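Local structure of peptidase M16 C-terminal domain-containing protein (Enterococcus faecalis, 3D3Y) at residues L257-T263 with G313-T319; I239-E245 with E411-I415; I117-I122 with Y192-L196. The protein is of unknown function but resembles M16 metallopeptidases, carries a domain classed as inactive, and may bind a metal ion. All blocks are in the same frame, centred on the assembly; numbering follows the deposited sequence.

Contacts 1 and 2 lie in one mixed five-stranded sheet in the C-terminal half of the chain, and contact 3 lies in the N-terminal half. The centres of contacts 1 and 2 are about 10 Å apart. They touch because strands 255-262 and 411-421 are neighbours, with a probable hydrogen bond from N262 N to E411 O (2.8 Å). Along the chain contact 3 closes first, and contact 1 is then nested inside the loop closed by contact 2. The centre of contact 3 is about 39 Å from that of contact 1 and about 42 Å from that of contact 2. Contact 3 joins helical parts, consistent with a second alpha/beta domain as in M16-type proteins.

Contact 1: L257-T263 with G313-T319; sequences LNLAYNT and GFMTVQT. With ACT (acetate ion), chain E.
Y261 and M315 form the apolar centre of this strand pair. M315 is selenomethionine, and its SE lies 5.2 Å from the Y261 ring centroid, an oblique Met-aromatic contact. The bent M315 chain brings methyl CE unusually close to Y261 CD2, so the exact geometry there is doubtful. V317 CG2 meets the edge of the same ring at CE2, near the ring plane. L259 CD1 packs more distantly on V317 CG1. F282 of helix 272-284 and I333 of helix 326-341 cover this face.

The strands run antiparallel, their axes 4.6 Å apart at closest approach. L259 and V317 exchange two backbone hydrogen bonds, and so do Y261 and M315. At the T263 end of the pair, T263 N bonds to G313 O. G313 and F314 both face D309, a G1 beta bulge; the positive phi of G313 (63°) suits glycine.

The polar edge starts at T319. Its hydroxyl donates to a lone pair of L257 O, T319 OG1 to L257 O 2.7 Å. T319 N is shared between N258 OD1, at 3.3 Å, and, weakly, L257 O. N258 ND2 and Q318 OE1 share a water. T316 OG1 donates to acetate O at 2.8 Å. Acetate OXT lies over one face of the F314 ring.

The Y261 face is thus mainly apolar, with the T319 hydroxyl at one end. The other face mixes F314, against Y162 and F163, with polar N258, T316 and Q318. One hydroxyl there bonds one oxygen of an acetate that probably came from the crystallisation liquor.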
loop_
_atom_site.group_PDB
_atom_site.type_symbol
_atom_site.label_atom_id
_atom_site.label_comp_id
_atom_site.label_asym_id
_atom_site.label_seq_id
_atom_site.Cartn_x
_atom_site.Cartn_y
_atom_site.Cartn_z
ATOM N N LEU A 257 -20.917 7.671 -6.133
ATOM C CA LEU A 257 -21.140 6.702 -7.201
ATOM C C LEU A 257 -19.802 6.255 -7.764
ATOM O O LEU A 257 -19.081 7.049 -8.386
ATOM C CB LEU A 257 -22.073 7.301 -8.295
ATOM C CG LEU A 257 -22.318 6.425 -9.544
ATOM C CD1 LEU A 257 -23.020 5.065 -9.171
ATOM C CD2 LEU A 257 -23.134 7.197 -10.613
ATOM N N ASN A 258 -19.467 4.990 -7.533
ATOM C CA ASN A 258 -18.154 4.462 -7.903
ATOM C C ASN A 258 -18.253 3.267 -8.851
ATOM O O ASN A 258 -19.223 2.492 -8.800
ATOM C CB ASN A 258 -17.364 4.029 -6.643
ATOM C CG ASN A 258 -17.130 5.172 -5.666
ATOM O OD1 ASN A 258 -17.133 6.362 -6.032
ATOM N ND2 ASN A 258 -16.912 4.811 -4.393
ATOM N N LEU A 259 -17.234 3.091 -9.683
ATOM C CA LEU A 259 -17.244 2.048 -10.731
ATOM C C LEU A 259 -15.888 1.375 -10.719
ATOM O O LEU A 259 -14.853 2.052 -10.596
ATOM C CB LEU A 259 -17.453 2.643 -12.132
ATOM C CG LEU A 259 -18.742 3.364 -12.527
ATOM C CD1 LEU A 259 -18.815 4.775 -11.904
ATOM C CD2 LEU A 259 -18.762 3.474 -14.016
ATOM N N ALA A 260 -15.897 0.057 -10.892
ATOM C CA ALA A 260 -14.679 -0.726 -10.956
ATOM C C ALA A 260 -14.621 -1.491 -12.263
ATOM O O ALA A 260 -15.573 -2.198 -12.634
ATOM C CB ALA A 260 -14.611 -1.693 -9.790
ATOM N N TYR A 261 -13.463 -1.412 -12.914
ATOM C CA TYR A 261 -13.218 -2.054 -14.186
ATOM C C TYR A 261 -12.057 -3.019 -14.074
ATOM O O TYR A 261 -11.084 -2.715 -13.383
ATOM C CB TYR A 261 -12.761 -0.997 -15.185
ATOM C CG TYR A 261 -13.710 0.135 -15.480
ATOM C CD1 TYR A 261 -14.505 0.125 -16.622
ATOM C CD2 TYR A 261 -13.758 1.252 -14.650
ATOM C CE1 TYR A 261 -15.359 1.190 -16.903
ATOM C CE2 TYR A 261 -14.588 2.333 -14.931
ATOM C CZ TYR A 261 -15.372 2.292 -16.058
ATOM O OH TYR A 261 -16.171 3.372 -16.321
ATOM N N ASN A 262 -12.141 -4.157 -14.759
ATOM C CA ASN A 262 -11.004 -5.065 -14.893
ATOM C C ASN A 262 -10.115 -4.512 -16.026
ATOM O O ASN A 262 -10.608 -4.213 -17.127
ATOM C CB ASN A 262 -11.508 -6.480 -15.226
ATOM C CG ASN A 262 -10.384 -7.510 -15.335
ATOM O OD1 ASN A 262 -9.641 -7.536 -16.304
ATOM N ND2 ASN A 262 -10.291 -8.373 -14.358
ATOM N N THR A 263 -8.833 -4.346 -15.754
ATOM C CA THR A 263 -7.909 -3.912 -16.789
ATOM C C THR A 263 -7.070 -5.061 -17.298
ATOM O O THR A 263 -6.547 -4.986 -18.408
ATOM C CB THR A 263 -6.921 -2.853 -16.268
ATOM O OG1 THR A 263 -6.125 -3.458 -15.236
ATOM C CG2 THR A 263 -7.650 -1.613 -15.696
ATOM N N GLY A 313 -4.874 -5.590 -11.017
ATOM C CA GLY A 313 -5.455 -5.538 -12.386
ATOM C C GLY A 313 -6.844 -4.915 -12.538
ATOM O O GLY A 313 -7.697 -5.428 -13.270
ATOM N N PHE A 314 -7.038 -3.775 -11.900
ATOM C CA PHE A 314 -8.306 -3.093 -11.928
ATOM C C PHE A 314 -8.108 -1.593 -11.801
ATOM O O PHE A 314 -7.019 -1.102 -11.468
ATOM C CB PHE A 314 -9.288 -3.685 -10.903
ATOM C CG PHE A 314 -9.179 -3.111 -9.512
ATOM C CD1 PHE A 314 -10.232 -2.382 -8.987
ATOM C CD2 PHE A 314 -8.057 -3.337 -8.704
ATOM C CE1 PHE A 314 -10.169 -1.847 -7.692
ATOM C CE2 PHE A 314 -7.982 -2.800 -7.404
ATOM C CZ PHE A 314 -9.033 -2.051 -6.904
HETATM N N MSE A 315 -9.150 -0.850 -12.113
HETATM C CA MSE A 315 -9.166 0.599 -12.238
HETATM C C MSE A 315 -10.494 1.013 -11.644
HETATM O O MSE A 315 -11.431 0.319 -11.847
HETATM C CB MSE A 315 -9.202 0.927 -13.729
HETATM C CG MSE A 315 -8.658 2.208 -14.206
HETATM SE SE MSE A 315 -9.801 3.350 -15.184
HETATM C CE MSE A 315 -11.253 3.236 -14.154
ATOM N N THR A 316 -10.562 2.142 -10.939
ATOM C CA THR A 316 -11.825 2.617 -10.355
ATOM C C THR A 316 -12.058 4.071 -10.735
ATOM O O THR A 316 -11.091 4.827 -11.001
ATOM C CB THR A 316 -11.830 2.547 -8.819
ATOM O OG1 THR A 316 -10.878 3.475 -8.310
ATOM C CG2 THR A 316 -11.499 1.156 -8.303
ATOM N N VAL A 317 -13.332 4.425 -10.825
ATOM C CA VAL A 317 -13.758 5.764 -10.988
ATOM C C VAL A 317 -14.579 6.023 -9.742
ATOM O O VAL A 317 -15.437 5.204 -9.380
ATOM C CB VAL A 317 -14.631 5.947 -12.268
ATOM C CG1 VAL A 317 -15.352 7.333 -12.276
ATOM C CG2 VAL A 317 -13.776 5.826 -13.528
ATOM N N GLN A 318 -14.304 7.145 -9.080
ATOM C CA GLN A 318 -15.039 7.543 -7.891
ATOM C C GLN A 318 -15.644 8.929 -8.107
ATOM O O GLN A 318 -14.933 9.837 -8.541
ATOM C CB GLN A 318 -14.073 7.600 -6.706
ATOM C CG GLN A 318 -13.472 6.244 -6.331
ATOM C CD GLN A 318 -12.519 6.392 -5.169
ATOM O OE1 GLN A 318 -12.851 6.994 -4.129
ATOM N NE2 GLN A 318 -11.314 5.878 -5.348
ATOM N N THR A 319 -16.939 9.086 -7.811
ATOM C CA THR A 319 -17.633 10.367 -7.926
ATOM C C THR A 319 -18.438 10.687 -6.655
ATOM O O THR A 319 -18.873 9.776 -5.944
ATOM C CB THR A 319 -18.584 10.399 -9.178
ATOM O OG1 THR A 319 -19.730 9.573 -8.959
ATOM C CG2 THR A 319 -17.853 9.876 -10.470
HETATM C C ACT E . -7.969 1.869 -6.669
HETATM O O ACT E . -8.944 2.639 -6.426
HETATM O OXT ACT E . -7.653 1.643 -7.884
HETATM C CH3 ACT E . -7.228 1.234 -5.537
HETATM O O HOH W 1 -15.120 6.757 -3.127
HETATM O O HOH W 2 -16.724 8.809 -4.079
#

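Contact 2: I239-E245 with E411-I415; sequences IRNVIEE and ELQAI
E244 and E245 pair in parallel with A414 and I415, E244 N bonding to Q413 O at 3.0 Å and I415 N to E244 O at 2.9 Å. The second bond lies in the carbonyl plane, whereas the first donor is tilted 32° from it. Before this pairing begins, I243 crosses L412 at about a right angle, with I243 CD1 3.9 Å from L412 CD2. With CG1 anti to the carbonyl carbon (chi1 -67°), CG1 and CD1 of I243 go to L412 and CG2 goes to I415 CD1.

The strand 244-251 is an outermost strand of the five-stranded sheet, and 411-421 is its inner neighbour. Q413 and A414 both face A260 on the next strand, a classic beta bulge.

Q413 buries the most surface here. Its CB lies over one face of the R240 guanidinium, toward the rim, 3.6 Å from R240 NH1. The Q413 amide sits beside the R240 backbone, its plane 70° from the guanidinium. R240 also makes a cation-pi contact with Y162. E245 lies alongside I415, E245 CD to I415 CD1 3.9 Å, while its carboxylate forms a salt bridge with R326. I239 CG2 rests against E411 CG at 3.8 Å.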
loop_
_atom_site.group_PDB
_atom_site.type_symbol
_atom_site.label_atom_id
_atom_site.label_comp_id
_atom_site.label_asym_id
_atom_site.label_seq_id
_atom_site.Cartn_x
_atom_site.Cartn_y
_atom_site.Cartn_z
ATOM N N ILE A 239 -13.099 -12.189 -15.593
ATOM C CA ILE A 239 -14.115 -11.236 -16.023
ATOM C C ILE A 239 -15.495 -11.913 -15.953
ATOM O O ILE A 239 -15.663 -13.031 -16.451
ATOM C CB ILE A 239 -13.832 -10.742 -17.450
ATOM C CG1 ILE A 239 -12.572 -9.868 -17.461
ATOM C CG2 ILE A 239 -14.977 -9.906 -17.976
ATOM C CD1 ILE A 239 -11.629 -10.201 -18.579
ATOM N N ARG A 240 -16.446 -11.239 -15.309
ATOM C CA ARG A 240 -17.849 -11.645 -15.258
ATOM C C ARG A 240 -18.574 -11.006 -16.447
ATOM O O ARG A 240 -18.312 -9.851 -16.812
ATOM C CB ARG A 240 -18.519 -11.139 -13.967
ATOM C CG ARG A 240 -17.991 -11.677 -12.613
ATOM C CD ARG A 240 -18.057 -10.558 -11.509
ATOM N NE ARG A 240 -16.783 -9.847 -11.339
ATOM C CZ ARG A 240 -16.587 -8.743 -10.600
ATOM N NH1 ARG A 240 -15.374 -8.209 -10.551
ATOM N NH2 ARG A 240 -17.579 -8.148 -9.929
ATOM N N ASN A 241 -19.512 -11.731 -17.041
ATOM C CA ASN A 241 -20.266 -11.153 -18.153
ATOM C C ASN A 241 -21.362 -10.181 -17.744
ATOM O O ASN A 241 -21.779 -9.334 -18.545
ATOM C CB ASN A 241 -20.739 -12.224 -19.142
ATOM C CG ASN A 241 -19.625 -12.636 -20.112
ATOM O OD1 ASN A 241 -19.063 -11.787 -20.834
ATOM N ND2 ASN A 241 -19.279 -13.926 -20.115
ATOM N N VAL A 242 -21.783 -10.244 -16.487
ATOM C CA VAL A 242 -22.788 -9.319 -15.998
ATOM C C VAL A 242 -22.126 -8.351 -15.000
ATOM O O VAL A 242 -21.333 -8.780 -14.156
ATOM C CB VAL A 242 -23.966 -10.094 -15.354
ATOM C CG1 VAL A 242 -24.961 -9.151 -14.684
ATOM C CG2 VAL A 242 -24.686 -10.959 -16.397
ATOM N N ILE A 243 -22.424 -7.060 -15.109
ATOM C CA ILE A 243 -21.979 -6.080 -14.112
ATOM C C ILE A 243 -22.767 -6.208 -12.797
ATOM O O ILE A 243 -23.994 -6.230 -12.829
ATOM C CB ILE A 243 -22.115 -4.660 -14.665
ATOM C CG1 ILE A 243 -21.128 -4.483 -15.826
ATOM C CG2 ILE A 243 -21.890 -3.595 -13.567
ATOM C CD1 ILE A 243 -21.550 -3.500 -16.870
ATOM N N GLU A 244 -22.074 -6.312 -11.657
ATOM C CA GLU A 244 -22.756 -6.281 -10.349
ATOM C C GLU A 244 -22.918 -4.849 -9.852
ATOM O O GLU A 244 -21.951 -4.098 -9.765
ATOM C CB GLU A 244 -22.015 -7.122 -9.299
ATOM C CG GLU A 244 -22.068 -8.631 -9.575
ATOM C CD GLU A 244 -23.485 -9.239 -9.485
ATOM O OE1 GLU A 244 -23.780 -10.099 -10.346
ATOM O OE2 GLU A 244 -24.288 -8.878 -8.575
ATOM N N GLU A 245 -24.152 -4.479 -9.511
ATOM C CA GLU A 245 -24.463 -3.144 -8.988
ATOM C C GLU A 245 -25.017 -3.308 -7.579
ATOM O O GLU A 245 -25.941 -4.122 -7.354
ATOM C CB GLU A 245 -25.500 -2.462 -9.877
ATOM C CG GLU A 245 -25.221 -2.629 -11.366
ATOM C CD GLU A 245 -26.113 -1.780 -12.280
ATOM O OE1 GLU A 245 -26.708 -0.781 -11.813
ATOM O OE2 GLU A 245 -26.198 -2.108 -13.489
ATOM N N GLU A 411 -12.901 -3.294 -18.850
ATOM C CA GLU A 411 -14.201 -3.936 -18.820
ATOM C C GLU A 411 -14.883 -3.634 -17.494
ATOM O O GLU A 411 -14.417 -4.078 -16.445
ATOM C CB GLU A 411 -14.036 -5.446 -18.958
ATOM C CG GLU A 411 -15.325 -6.206 -18.967
ATOM C CD GLU A 411 -16.016 -6.213 -20.338
ATOM O OE1 GLU A 411 -17.226 -6.538 -20.378
ATOM O OE2 GLU A 411 -15.358 -5.907 -21.359
ATOM N N LEU A 412 -15.991 -2.901 -17.551
ATOM C CA LEU A 412 -16.752 -2.556 -16.324
ATOM C C LEU A 412 -17.258 -3.822 -15.663
ATOM O O LEU A 412 -17.725 -4.755 -16.354
ATOM C CB LEU A 412 -17.887 -1.565 -16.634
ATOM C CG LEU A 412 -18.764 -1.048 -15.491
ATOM C CD1 LEU A 412 -17.909 -0.404 -14.392
ATOM C CD2 LEU A 412 -19.836 -0.071 -16.017
ATOM N N GLN A 413 -17.118 -3.881 -14.331
ATOM C CA GLN A 413 -17.451 -5.083 -13.551
ATOM C C GLN A 413 -18.363 -4.839 -12.352
ATOM O O GLN A 413 -19.169 -5.701 -11.989
ATOM C CB GLN A 413 -16.168 -5.795 -13.079
ATOM C CG GLN A 413 -15.352 -6.487 -14.234
ATOM C CD GLN A 413 -16.051 -7.707 -14.818
ATOM O OE1 GLN A 413 -16.895 -7.599 -15.739
ATOM N NE2 GLN A 413 -15.719 -8.874 -14.294
ATOM N N ALA A 414 -18.244 -3.676 -11.723
ATOM C CA ALA A 414 -19.019 -3.426 -10.522
ATOM C C ALA A 414 -19.320 -1.944 -10.406
ATOM O O ALA A 414 -18.536 -1.108 -10.836
ATOM C CB ALA A 414 -18.265 -3.959 -9.276
ATOM N N ILE A 415 -20.478 -1.625 -9.847
ATOM C CA ILE A 415 -20.852 -0.244 -9.599
ATOM C C ILE A 415 -21.377 -0.221 -8.165
ATOM O O ILE A 415 -22.260 -1.024 -7.804
ATOM C CB ILE A 415 -22.033 0.210 -10.506
ATOM C CG1 ILE A 415 -21.640 0.247 -11.979
ATOM C CG2 ILE A 415 -22.616 1.574 -10.018
ATOM C CD1 ILE A 415 -22.830 0.311 -12.903
#

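Contact 3: I117-I122 with Y192-L196; sequences IFAPNI and YQKML
Y192 reaches from helix 185-198 to the C-terminal end of helix 105-118, where its hydroxyl donates to I117 O. Y192 OH lies 2.5 Å from I117 O, so short that the exact length is doubtful. The carbonyl oxygen meets the ring at its edge, in the ring plane. Y192 CG is anti to the backbone N (chi1 162°), which sends the ring across to the loop that follows the helix.

Packing is tight around this ring. P120 CG sits over one face, 3.8 Å from the Y192 ring centroid and 22° off the normal, a CH-pi contact offset toward the rim. P120 CD comes to 3.4 Å from Y192 OH. I122 CD1 approaches obliquely and meets Y192 CD2 at 3.7 Å. L46 and M50 of helix 40-52 also touch the tyrosine.

One turn further along, L196 makes a second apolar patch. L196 CD1 meets I117 CG2 at 3.5 Å, and L196 CD2 meets F118 CD1 at 3.7 Å. I117 is buried against V29 and I90. F118 and L196 are only partly covered, and F223 touches both. Q193 and K194 lie on the exposed side of the helix and make no contact here.

A single phenol therefore supplies both a polar tie and an aromatic face: the hydroxyl reaches the I117 carbonyl in the last turn of helix 105-118, and the ring gives P120 a surface to rest on.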
loop_
_atom_site.group_PDB
_atom_site.type_symbol
_atom_site.label_atom_id
_atom_site.label_comp_id
_atom_site.label_asym_id
_atom_site.label_seq_id
_atom_site.Cartn_x
_atom_site.Cartn_y
_atom_site.Cartn_z
ATOM N N ILE A 117 11.583 -7.160 18.051
ATOM C CA ILE A 117 11.112 -8.333 17.304
ATOM C C ILE A 117 11.020 -9.612 18.126
ATOM O O ILE A 117 10.025 -10.354 18.026
ATOM C CB ILE A 117 11.968 -8.548 16.044
ATOM C CG1 ILE A 117 11.803 -7.334 15.111
ATOM C CG2 ILE A 117 11.598 -9.858 15.354
ATOM C CD1 ILE A 117 12.766 -7.382 13.914
ATOM N N PHE A 118 12.029 -9.847 18.960
ATOM C CA PHE A 118 12.140 -11.086 19.714
ATOM C C PHE A 118 11.789 -10.982 21.195
ATOM O O PHE A 118 11.703 -11.996 21.887
ATOM C CB PHE A 118 13.551 -11.641 19.522
ATOM C CG PHE A 118 13.860 -11.983 18.090
ATOM C CD1 PHE A 118 13.504 -13.223 17.575
ATOM C CD2 PHE A 118 14.488 -11.057 17.253
ATOM C CE1 PHE A 118 13.773 -13.544 16.245
ATOM C CE2 PHE A 118 14.759 -11.367 15.920
ATOM C CZ PHE A 118 14.384 -12.621 15.419
ATOM N N ALA A 119 11.605 -9.765 21.696
ATOM C CA ALA A 119 11.222 -9.605 23.099
ATOM C C ALA A 119 10.022 -8.682 23.205
ATOM O O ALA A 119 10.094 -7.648 23.858
ATOM C CB ALA A 119 12.415 -9.103 23.982
ATOM N N PRO A 120 8.902 -9.063 22.561
ATOM C CA PRO A 120 7.708 -8.236 22.675
ATOM C C PRO A 120 7.138 -8.350 24.083
ATOM O O PRO A 120 7.580 -9.206 24.867
ATOM C CB PRO A 120 6.763 -8.880 21.669
ATOM C CG PRO A 120 7.162 -10.313 21.665
ATOM C CD PRO A 120 8.651 -10.233 21.680
ATOM N N ASN A 121 6.159 -7.514 24.385
ATOM C CA ASN A 121 5.613 -7.414 25.724
ATOM C C ASN A 121 4.551 -8.502 25.949
ATOM O O ASN A 121 3.356 -8.221 26.074
ATOM C CB ASN A 121 5.048 -6.005 25.943
ATOM C CG ASN A 121 4.794 -5.700 27.415
ATOM O OD1 ASN A 121 5.134 -6.496 28.297
ATOM N ND2 ASN A 121 4.185 -4.529 27.688
ATOM N N ILE A 122 5.012 -9.750 25.953
ATOM C CA ILE A 122 4.143 -10.904 26.146
ATOM C C ILE A 122 4.550 -11.569 27.438
ATOM O O ILE A 122 5.765 -11.757 27.687
ATOM C CB ILE A 122 4.265 -11.919 24.955
ATOM C CG1 ILE A 122 3.911 -11.233 23.608
ATOM C CG2 ILE A 122 3.443 -13.222 25.239
ATOM C CD1 ILE A 122 4.062 -12.121 22.407
ATOM N N TYR A 192 1.609 -13.493 16.766
ATOM C CA TYR A 192 3.020 -13.079 16.809
ATOM C C TYR A 192 3.963 -14.273 16.558
ATOM O O TYR A 192 4.885 -14.206 15.724
ATOM C CB TYR A 192 3.367 -12.427 18.153
ATOM C CG TYR A 192 4.859 -12.389 18.403
ATOM C CD1 TYR A 192 5.669 -11.414 17.788
ATOM C CD2 TYR A 192 5.464 -13.337 19.251
ATOM C CE1 TYR A 192 7.062 -11.386 18.010
ATOM C CE2 TYR A 192 6.832 -13.319 19.478
ATOM C CZ TYR A 192 7.623 -12.330 18.862
ATOM O OH TYR A 192 8.986 -12.346 19.078
ATOM N N GLN A 193 3.724 -15.369 17.258
ATOM C CA GLN A 193 4.600 -16.542 17.145
ATOM C C GLN A 193 4.566 -17.145 15.752
ATOM O O GLN A 193 5.587 -17.588 15.237
ATOM C CB GLN A 193 4.216 -17.595 18.183
ATOM C CG GLN A 193 4.819 -17.269 19.529
ATOM C CD GLN A 193 4.175 -18.041 20.650
ATOM O OE1 GLN A 193 4.426 -19.247 20.824
ATOM N NE2 GLN A 193 3.344 -17.344 21.446
ATOM N N LYS A 194 3.378 -17.178 15.157
ATOM C CA LYS A 194 3.206 -17.709 13.791
ATOM C C LYS A 194 3.858 -16.799 12.721
ATOM O O LYS A 194 4.591 -17.283 11.870
ATOM C CB LYS A 194 1.714 -17.955 13.484
ATOM C CG LYS A 194 1.459 -18.466 12.060
ATOM C CD LYS A 194 -0.032 -18.541 11.667
ATOM C CE LYS A 194 -0.244 -19.582 10.559
ATOM N NZ LYS A 194 -0.093 -20.995 11.035
HETATM N N MSE A 195 3.624 -15.482 12.799
HETATM C CA MSE A 195 4.317 -14.548 11.912
HETATM C C MSE A 195 5.844 -14.708 12.015
HETATM O O MSE A 195 6.525 -14.837 10.999
HETATM C CB MSE A 195 3.934 -13.102 12.172
HETATM C CG MSE A 195 4.575 -12.160 11.124
HETATM SE SE MSE A 195 4.112 -10.321 11.388
HETATM C CE MSE A 195 5.429 -9.950 12.730
ATOM N N LEU A 196 6.368 -14.759 13.241
ATOM C CA LEU A 196 7.810 -14.805 13.428
ATOM C C LEU A 196 8.393 -16.090 12.830
ATOM O O LEU A 196 9.445 -16.047 12.211
ATOM C CB LEU A 196 8.209 -14.607 14.907
ATOM C CG LEU A 196 9.693 -14.253 15.194
ATOM C CD1 LEU A 196 10.200 -12.974 14.520
ATOM C CD2 LEU A 196 10.052 -14.237 16.698
#